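Thermospermine synthase (Medicago truncatula, PDB 6BQ6) probably transfers an aminopropyl group from decarboxylated S-adenosylmethionine to spermidine, yielding the tetraamine thermospermine and methylthioadenosine. Local coordinates at residues E89-P100 with M279-L290. Sequence-based numbering, arbitrary orientation.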
ATOM      1  N   GLU B  89     -10.206  17.795  24.111  1.00 17.08           N
ATOM      2  CA  GLU B  89     -10.075  18.072  25.543  1.00 18.16           C
ATOM      3  C   GLU B  89      -8.716  18.662  25.893  1.00 18.16           C
ATOM      4  O   GLU B  89      -8.641  19.618  26.658  1.00 18.19           O
ATOM      5  CB  GLU B  89     -10.293  16.836  26.384  1.00 18.92           C
ATOM      6  CG  GLU B  89     -11.755  16.406  26.501  1.00 19.78           C
ATOM      7  CD  GLU B  89     -11.965  15.271  27.477  1.00 22.02           C
ATOM      8  OE1 GLU B  89     -11.058  14.956  28.302  1.00 22.45           O
ATOM      9  OE2 GLU B  89     -13.080  14.684  27.455  1.00 23.16           O
ATOM     10  N   CYS B  90      -7.650  18.113  25.301  1.00 17.39           N
ATOM     11  CA  CYS B  90      -6.295  18.667  25.515  1.00 17.63           C
ATOM     12  C   CYS B  90      -6.129  20.077  24.972  1.00 17.28           C
ATOM     13  O   CYS B  90      -5.471  20.896  25.627  1.00 17.94           O
ATOM     14  CB  CYS B  90      -5.200  17.800  24.945  1.00 17.95           C
ATOM     15  SG  CYS B  90      -4.980  16.251  25.860  1.00 19.82           S
ATOM     16  N   LEU B  91      -6.722  20.362  23.823  1.00 17.12           N
ATOM     17  CA  LEU B  91      -6.631  21.681  23.207  1.00 16.79           C
ATOM     18  C   LEU B  91      -7.329  22.738  24.053  1.00 16.59           C
ATOM     19  O   LEU B  91      -6.840  23.840  24.183  1.00 16.72           O
ATOM     20  CB  LEU B  91      -7.260  21.710  21.834  1.00 16.03           C
ATOM     21  CG  LEU B  91      -7.393  23.048  21.042  1.00 16.27           C
ATOM     22  CD1 LEU B  91      -5.996  23.634  20.783  1.00 16.79           C
ATOM     23  CD2 LEU B  91      -8.176  22.868  19.791  1.00 16.72           C
ATOM     24  N   VAL B  92      -8.477  22.392  24.631  1.00 16.88           N
ATOM     25  CA  VAL B  92      -9.389  23.362  25.271  1.00 18.05           C
ATOM     26  C   VAL B  92      -9.267  23.495  26.772  1.00 17.94           C
ATOM     27  O   VAL B  92      -9.108  24.603  27.302  1.00 17.70           O
ATOM     28  CB  VAL B  92     -10.862  23.046  24.880  1.00 18.20           C
ATOM     29  CG1 VAL B  92     -11.845  23.845  25.715  1.00 19.93           C
ATOM     30  CG2 VAL B  92     -11.052  23.314  23.379  1.00 19.24           C
ATOM     31  N   HIS B  93      -9.307  22.369  27.489  1.00 17.61           N
ATOM     32  CA  HIS B  93      -9.508  22.481  28.927  1.00 18.54           C
ATOM     33  C   HIS B  93      -8.404  23.082  29.751  1.00 19.28           C
ATOM     34  O   HIS B  93      -8.699  23.907  30.631  1.00 19.88           O
ATOM     35  CB  HIS B  93     -10.029  21.173  29.489  1.00 18.69           C
ATOM     36  CG  HIS B  93     -11.317  20.773  28.878  1.00 18.82           C
ATOM     37  ND1 HIS B  93     -12.374  21.650  28.788  1.00 20.38           N
ATOM     38  CD2 HIS B  93     -11.733  19.638  28.278  1.00 19.13           C
ATOM     39  CE1 HIS B  93     -13.368  21.090  28.146  1.00 19.83           C
ATOM     40  NE2 HIS B  93     -13.012  19.868  27.824  1.00 20.31           N
ATOM     41  N   PRO B  94      -7.143  22.721  29.476  1.00 19.61           N
ATOM     42  CA  PRO B  94      -6.068  23.311  30.273  1.00 20.50           C
ATOM     43  C   PRO B  94      -6.089  24.847  30.227  1.00 20.48           C
ATOM     44  O   PRO B  94      -5.966  25.499  31.288  1.00 21.30           O
ATOM     45  CB  PRO B  94      -4.819  22.732  29.621  1.00 20.05           C
ATOM     46  CG  PRO B  94      -5.254  21.394  29.126  1.00 20.38           C
ATOM     47  CD  PRO B  94      -6.637  21.643  28.581  1.00 20.14           C
ATOM     48  N   ALA B  95      -6.232  25.430  29.036  1.00 19.95           N
ATOM     49  CA  ALA B  95      -6.311  26.891  28.948  1.00 20.95           C
ATOM     50  C   ALA B  95      -7.414  27.466  29.785  1.00 20.54           C
ATOM     51  O   ALA B  95      -7.196  28.354  30.622  1.00 21.47           O
ATOM     52  CB  ALA B  95      -6.445  27.341  27.511  1.00 20.31           C
ATOM     53  N   LEU B  96      -8.625  26.956  29.624  1.00 20.77           N
ATOM     54  CA  LEU B  96      -9.765  27.585  30.332  1.00 21.06           C
ATOM     55  C   LEU B  96      -9.665  27.356  31.842  1.00 21.15           C
ATOM     56  O   LEU B  96      -9.999  28.229  32.654  1.00 21.05           O
ATOM     57  CB  LEU B  96     -11.092  27.119  29.821  1.00 21.35           C
ATOM     58  CG  LEU B  96     -11.635  27.930  28.629  1.00 21.57           C
ATOM     59  CD1 LEU B  96     -10.794  27.781  27.370  1.00 20.92           C
ATOM     60  CD2 LEU B  96     -13.081  27.573  28.384  1.00 21.84           C
ATOM     61  N   LEU B  97      -9.163  26.187  32.237  1.00 20.40           N
ATOM     62  CA  LEU B  97      -9.035  25.908  33.642  1.00 21.31           C
ATOM     63  C   LEU B  97      -7.978  26.751  34.357  1.00 21.84           C
ATOM     64  O   LEU B  97      -8.098  26.983  35.541  1.00 24.33           O
ATOM     65  CB  LEU B  97      -8.759  24.402  33.874  1.00 20.97           C
ATOM     66  CG  LEU B  97      -9.895  23.475  33.478  1.00 21.12           C
ATOM     67  CD1 LEU B  97      -9.427  22.037  33.391  1.00 20.70           C
ATOM     68  CD2 LEU B  97     -11.070  23.596  34.468  1.00 22.23           C
ATOM     69  N   HIS B  98      -6.938  27.176  33.668  1.00 21.76           N
ATOM     70  CA  HIS B  98      -5.934  27.998  34.246  1.00 22.51           C
ATOM     71  C   HIS B  98      -6.401  29.434  34.344  1.00 23.55           C
ATOM     72  O   HIS B  98      -5.789  30.201  35.102  1.00 25.91           O
ATOM     73  CB  HIS B  98      -4.638  27.924  33.469  1.00 22.62           C
ATOM     74  CG  HIS B  98      -3.805  26.696  33.771  1.00 22.17           C
ATOM     75  ND1 HIS B  98      -4.054  25.473  33.219  1.00 22.25           N
ATOM     76  CD2 HIS B  98      -2.745  26.521  34.600  1.00 23.29           C
ATOM     77  CE1 HIS B  98      -3.188  24.586  33.682  1.00 23.46           C
ATOM     78  NE2 HIS B  98      -2.361  25.201  34.504  1.00 23.32           N
ATOM     79  N   HIS B  99      -7.461  29.767  33.613  1.00 21.86           N
ATOM     80  CA  HIS B  99      -8.035  31.101  33.657  1.00 24.21           C
ATOM     81  C   HIS B  99      -8.955  31.249  34.871  1.00 25.50           C
ATOM     82  O   HIS B  99      -9.660  30.301  35.251  1.00 25.98           O
ATOM     83  CB  HIS B  99      -8.834  31.337  32.390  1.00 23.68           C
ATOM     84  CG  HIS B  99      -9.060  32.782  32.136  1.00 23.76           C
ATOM     85  ND1 HIS B  99     -10.057  33.479  32.773  1.00 24.09           N
ATOM     86  CD2 HIS B  99      -8.381  33.679  31.385  1.00 23.86           C
ATOM     87  CE1 HIS B  99     -10.001  34.749  32.414  1.00 23.89           C
ATOM     88  NE2 HIS B  99      -8.982  34.907  31.583  1.00 24.39           N
ATOM     89  N   PRO B 100      -8.965  32.434  35.511  1.00 28.50           N
ATOM     90  CA  PRO B 100      -9.796  32.555  36.719  1.00 28.86           C
ATOM     91  C   PRO B 100     -11.306  32.517  36.462  1.00 29.76           C
ATOM     92  O   PRO B 100     -12.066  31.974  37.274  1.00 30.27           O
ATOM     93  CB  PRO B 100      -9.317  33.886  37.335  1.00 30.89           C
ATOM     94  CG  PRO B 100      -8.723  34.648  36.217  1.00 30.85           C
ATOM     95  CD  PRO B 100      -8.067  33.584  35.355  1.00 29.33           C
ATOM     96  N   MET B 279     -12.452  21.661  37.379  1.00 26.67           N
ATOM     97  CA  MET B 279     -13.229  20.856  36.447  1.00 25.83           C
ATOM     98  C   MET B 279     -14.584  20.482  37.014  1.00 26.78           C
ATOM     99  O   MET B 279     -15.589  20.585  36.349  1.00 26.78           O
ATOM    100  CB  MET B 279     -12.498  19.580  36.027  1.00 26.05           C
ATOM    101  CG  MET B 279     -11.251  19.819  35.240  1.00 26.71           C
ATOM    102  SD  MET B 279     -10.471  18.244  34.750  1.00 30.07           S
ATOM    103  CE  MET B 279      -8.754  18.728  34.710  1.00 29.95           C
ATOM    104  N   ARG B 280     -14.584  20.039  38.254  1.00 28.92           N
ATOM    105  CA  ARG B 280     -15.820  19.722  38.943  1.00 30.44           C
ATOM    106  C   ARG B 280     -16.719  20.941  39.045  1.00 29.65           C
ATOM    107  O   ARG B 280     -17.915  20.821  38.898  1.00 30.26           O
ATOM    108  CB  ARG B 280     -15.510  19.206  40.355  1.00 33.72           C
ATOM    109  CG  ARG B 280     -16.704  18.815  41.222  1.00 37.01           C
ATOM    110  CD  ARG B 280     -17.559  17.718  40.609  1.00 39.81           C
ATOM    111  NE  ARG B 280     -16.887  16.415  40.597  1.00 41.99           N
ATOM    112  CZ  ARG B 280     -16.819  15.564  41.628  1.00 45.91           C
ATOM    113  NH1 ARG B 280     -17.369  15.844  42.824  1.00 47.65           N
ATOM    114  NH2 ARG B 280     -16.176  14.413  41.467  1.00 47.40           N
ATOM    115  N   GLN B 281     -16.155  22.090  39.340  1.00 29.98           N
ATOM    116  CA  GLN B 281     -16.988  23.279  39.514  1.00 33.12           C
ATOM    117  C   GLN B 281     -17.504  23.819  38.189  1.00 33.79           C
ATOM    118  O   GLN B 281     -18.639  24.272  38.100  1.00 35.39           O
ATOM    119  CB  GLN B 281     -16.234  24.386  40.283  1.00 35.55           C
ATOM    120  CG  GLN B 281     -17.121  25.585  40.659  1.00 39.61           C
ATOM    121  CD  GLN B 281     -18.214  25.210  41.659  1.00 43.00           C
ATOM    122  OE1 GLN B 281     -17.906  24.816  42.790  1.00 49.45           O
ATOM    123  NE2 GLN B 281     -19.494  25.264  41.237  1.00 43.48           N
ATOM    124  N   ARG B 282     -16.662  23.789  37.152  1.00 31.34           N
ATOM    125  CA  ARG B 282     -16.902  24.593  35.964  1.00 31.47           C
ATOM    126  C   ARG B 282     -17.347  23.869  34.712  1.00 30.71           C
ATOM    127  O   ARG B 282     -18.023  24.438  33.865  1.00 30.40           O
ATOM    128  CB  ARG B 282     -15.643  25.329  35.601  1.00 31.50           C
ATOM    129  CG  ARG B 282     -15.169  26.318  36.614  1.00 33.10           C
ATOM    130  CD  ARG B 282     -14.044  26.990  35.908  1.00 33.46           C
ATOM    131  NE  ARG B 282     -13.112  27.676  36.723  1.00 34.49           N
ATOM    132  CZ  ARG B 282     -12.063  28.331  36.223  1.00 35.10           C
ATOM    133  NH1 ARG B 282     -11.191  28.920  37.014  1.00 36.60           N
ATOM    134  NH2 ARG B 282     -11.868  28.357  34.908  1.00 32.60           N
ATOM    135  N   ILE B 283     -16.976  22.603  34.596  1.00 27.61           N
ATOM    136  CA  ILE B 283     -17.245  21.886  33.371  1.00 27.85           C
ATOM    137  C   ILE B 283     -18.432  20.957  33.562  1.00 28.72           C
ATOM    138  O   ILE B 283     -18.486  20.178  34.540  1.00 29.97           O
ATOM    139  CB  ILE B 283     -16.029  21.055  32.953  1.00 27.44           C
ATOM    140  CG1 ILE B 283     -14.833  21.962  32.671  1.00 26.97           C
ATOM    141  CG2 ILE B 283     -16.414  20.186  31.758  1.00 27.43           C
ATOM    142  CD1 ILE B 283     -13.551  21.175  32.327  1.00 26.30           C
ATOM    143  N   ILE B 284     -19.360  21.037  32.632  1.00 30.13           N
ATOM    144  CA  ILE B 284     -20.546  20.152  32.543  1.00 32.67           C
ATOM    145  C   ILE B 284     -20.106  18.738  32.157  1.00 34.27           C
ATOM    146  O   ILE B 284     -19.351  18.561  31.192  1.00 34.20           O
ATOM    147  CB  ILE B 284     -21.541  20.694  31.484  1.00 34.48           C
ATOM    148  CG1 ILE B 284     -22.062  22.071  31.909  1.00 36.21           C
ATOM    149  CG2 ILE B 284     -22.724  19.749  31.249  1.00 35.17           C
ATOM    150  CD1 ILE B 284     -22.846  22.781  30.807  1.00 38.09           C
ATOM    151  N   GLU B 285     -20.564  17.735  32.912  1.00 36.93           N
ATOM    152  CA  GLU B 285     -20.156  16.331  32.711  1.00 37.45           C
ATOM    153  C   GLU B 285     -18.654  16.076  32.954  1.00 35.39           C
ATOM    154  O   GLU B 285     -17.836  16.987  33.100  1.00 33.00           O
ATOM    155  CB  GLU B 285     -20.570  15.811  31.336  1.00 42.18           C
ATOM    156  CG  GLU B 285     -22.070  15.750  31.129  1.00 49.12           C
ATOM    157  CD  GLU B 285     -22.468  14.813  30.000  1.00 55.76           C
ATOM    158  OE1 GLU B 285     -22.772  15.334  28.899  1.00 63.14           O
ATOM    159  OE2 GLU B 285     -22.468  13.566  30.209  1.00 58.18           O
ATOM    160  N   GLU B 286     -18.324  14.795  33.045  1.00 34.09           N
ATOM    161  CA  GLU B 286     -16.967  14.353  33.314  1.00 34.21           C
ATOM    162  C   GLU B 286     -16.193  14.361  32.018  1.00 29.50           C
ATOM    163  O   GLU B 286     -16.681  13.871  31.022  1.00 28.58           O
ATOM    164  CB  GLU B 286     -16.969  12.917  33.828  1.00 37.51           C
ATOM    165  CG  GLU B 286     -17.135  12.811  35.327  1.00 42.94           C
ATOM    166  CD  GLU B 286     -15.770  12.702  35.998  1.00 49.29           C
ATOM    167  OE1 GLU B 286     -15.310  13.764  36.496  1.00 54.18           O
ATOM    168  OE2 GLU B 286     -15.152  11.578  35.987  1.00 48.38           O
ATOM    169  N   ASN B 287     -14.976  14.873  32.064  1.00 27.73           N
ATOM    170  CA  ASN B 287     -14.026  14.675  30.958  1.00 26.48           C
ATOM    171  C   ASN B 287     -13.714  13.198  30.803  1.00 27.46           C
ATOM    172  O   ASN B 287     -13.730  12.446  31.783  1.00 28.61           O
ATOM    173  CB  ASN B 287     -12.726  15.423  31.233  1.00 26.69           C
ATOM    174  CG  ASN B 287     -12.864  16.922  31.070  1.00 26.76           C
ATOM    175  OD1 ASN B 287     -13.830  17.402  30.517  1.00 27.69           O
ATOM    176  ND2 ASN B 287     -11.863  17.663  31.505  1.00 27.22           N
ATOM    177  N   ARG B 288     -13.490  12.796  29.560  1.00 26.68           N
ATOM    178  CA  ARG B 288     -13.168  11.415  29.200  1.00 27.94           C
ATOM    179  C   ARG B 288     -11.653  11.187  29.272  1.00 26.88           C
ATOM    180  O   ARG B 288     -11.200  10.096  29.632  1.00 28.01           O
ATOM    181  CB  ARG B 288     -13.739  11.123  27.804  1.00 30.56           C
ATOM    182  CG  ARG B 288     -15.267  11.193  27.763  1.00 34.20           C
ATOM    183  CD  ARG B 288     -15.850  11.213  26.331  1.00 36.77           C
ATOM    184  NE  ARG B 288     -15.575   9.925  25.698  1.00 38.40           N
ATOM    185  CZ  ARG B 288     -15.654   9.632  24.404  1.00 41.47           C
ATOM    186  NH1 ARG B 288     -16.024  10.544  23.491  1.00 42.70           N
ATOM    187  NH2 ARG B 288     -15.338   8.391  24.007  1.00 41.66           N
ATOM    188  N   TYR B 289     -10.855  12.194  28.921  1.00 23.28           N
ATOM    189  CA  TYR B 289      -9.402  12.022  28.838  1.00 23.34           C
ATOM    190  C   TYR B 289      -8.703  12.714  29.996  1.00 22.27           C
ATOM    191  O   TYR B 289      -7.799  12.166  30.598  1.00 22.70           O
ATOM    192  CB  TYR B 289      -8.810  12.567  27.526  1.00 22.50           C
ATOM    193  CG  TYR B 289      -7.325  12.332  27.483  1.00 23.14           C
ATOM    194  CD1 TYR B 289      -6.812  11.073  27.309  1.00 24.14           C
ATOM    195  CD2 TYR B 289      -6.446  13.384  27.673  1.00 22.73           C
ATOM    196  CE1 TYR B 289      -5.420  10.866  27.311  1.00 24.25           C
ATOM    197  CE2 TYR B 289      -5.111  13.186  27.675  1.00 23.99           C
ATOM    198  CZ  TYR B 289      -4.602  11.973  27.526  1.00 23.86           C
ATOM    199  OH  TYR B 289      -3.232  11.841  27.566  1.00 27.52           O
ATOM    200  N   LEU B 290      -9.079  13.949  30.273  1.00 22.42           N
ATOM    201  CA  LEU B 290      -8.254  14.839  31.047  1.00 23.30           C
ATOM    202  C   LEU B 290      -8.749  14.969  32.507  1.00 24.09           C
ATOM    203  O   LEU B 290      -9.893  15.343  32.734  1.00 26.01           O
ATOM    204  CB  LEU B 290      -8.256  16.187  30.340  1.00 24.99           C
ATOM    205  CG  LEU B 290      -7.152  17.096  30.793  1.00 26.38           C
ATOM    206  CD1 LEU B 290      -5.801  16.765  30.168  1.00 26.04           C
ATOM    207  CD2 LEU B 290      -7.555  18.503  30.462  1.00 27.61           C
TER
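The carboxylate of E89 projects into a concave turn of backbone at 288-290 and collects three N-H groups there. E89 OE2 accepts R288 N at 2.9 Å through its syn lone pair. OE1 is shared: Y289 N meets it on the syn side, 32° out of the carboxylate plane, and L290 N nearly along the C-O direction. The chain of E89, extended beyond CG with chi2 at -173°, carries the head group deep into this hollow; three backbone donors on two oxygens then restrict its rotation.

Beside it, the L290 methyl CD2 is a bump fitted between H93 CB and P94 CD, 3.8 Å from each. C90 SG lies obliquely against the Y289 ring, 3.6 Å from CE2. One face of the H93 ring receives I283 CD1, a CH-pi contact 4.2 Å from the centroid and 28° off the normal, while the ring nitrogens bond to E118 and H122. Further along, the two methyls of L97 press from one side on M279 CG, the side chains crossing at about a right angle; L97 CD1 to M279 CG is tight at 3.4 Å.

At the other end the guanidinium of R282 grips H99 O end-on with NH1 and NH2, NH1 being the shorter at 2.7 Å and lying in the carbonyl plane. NH2 also makes a weak bond to L96 O, so the edge of the guanidinium spans from L96 O, near the end of helix 84-98, to H99 O just beyond it. The loop 283-290 abuts a second subunit, whose K303 forms a salt bridge with E286. The opposite side of helix 84-98 packs on strands 175-181 and 212-220, and this layering of helix on a mainly parallel sheet is typical of the Rossmann-like aminopropyltransferase domain.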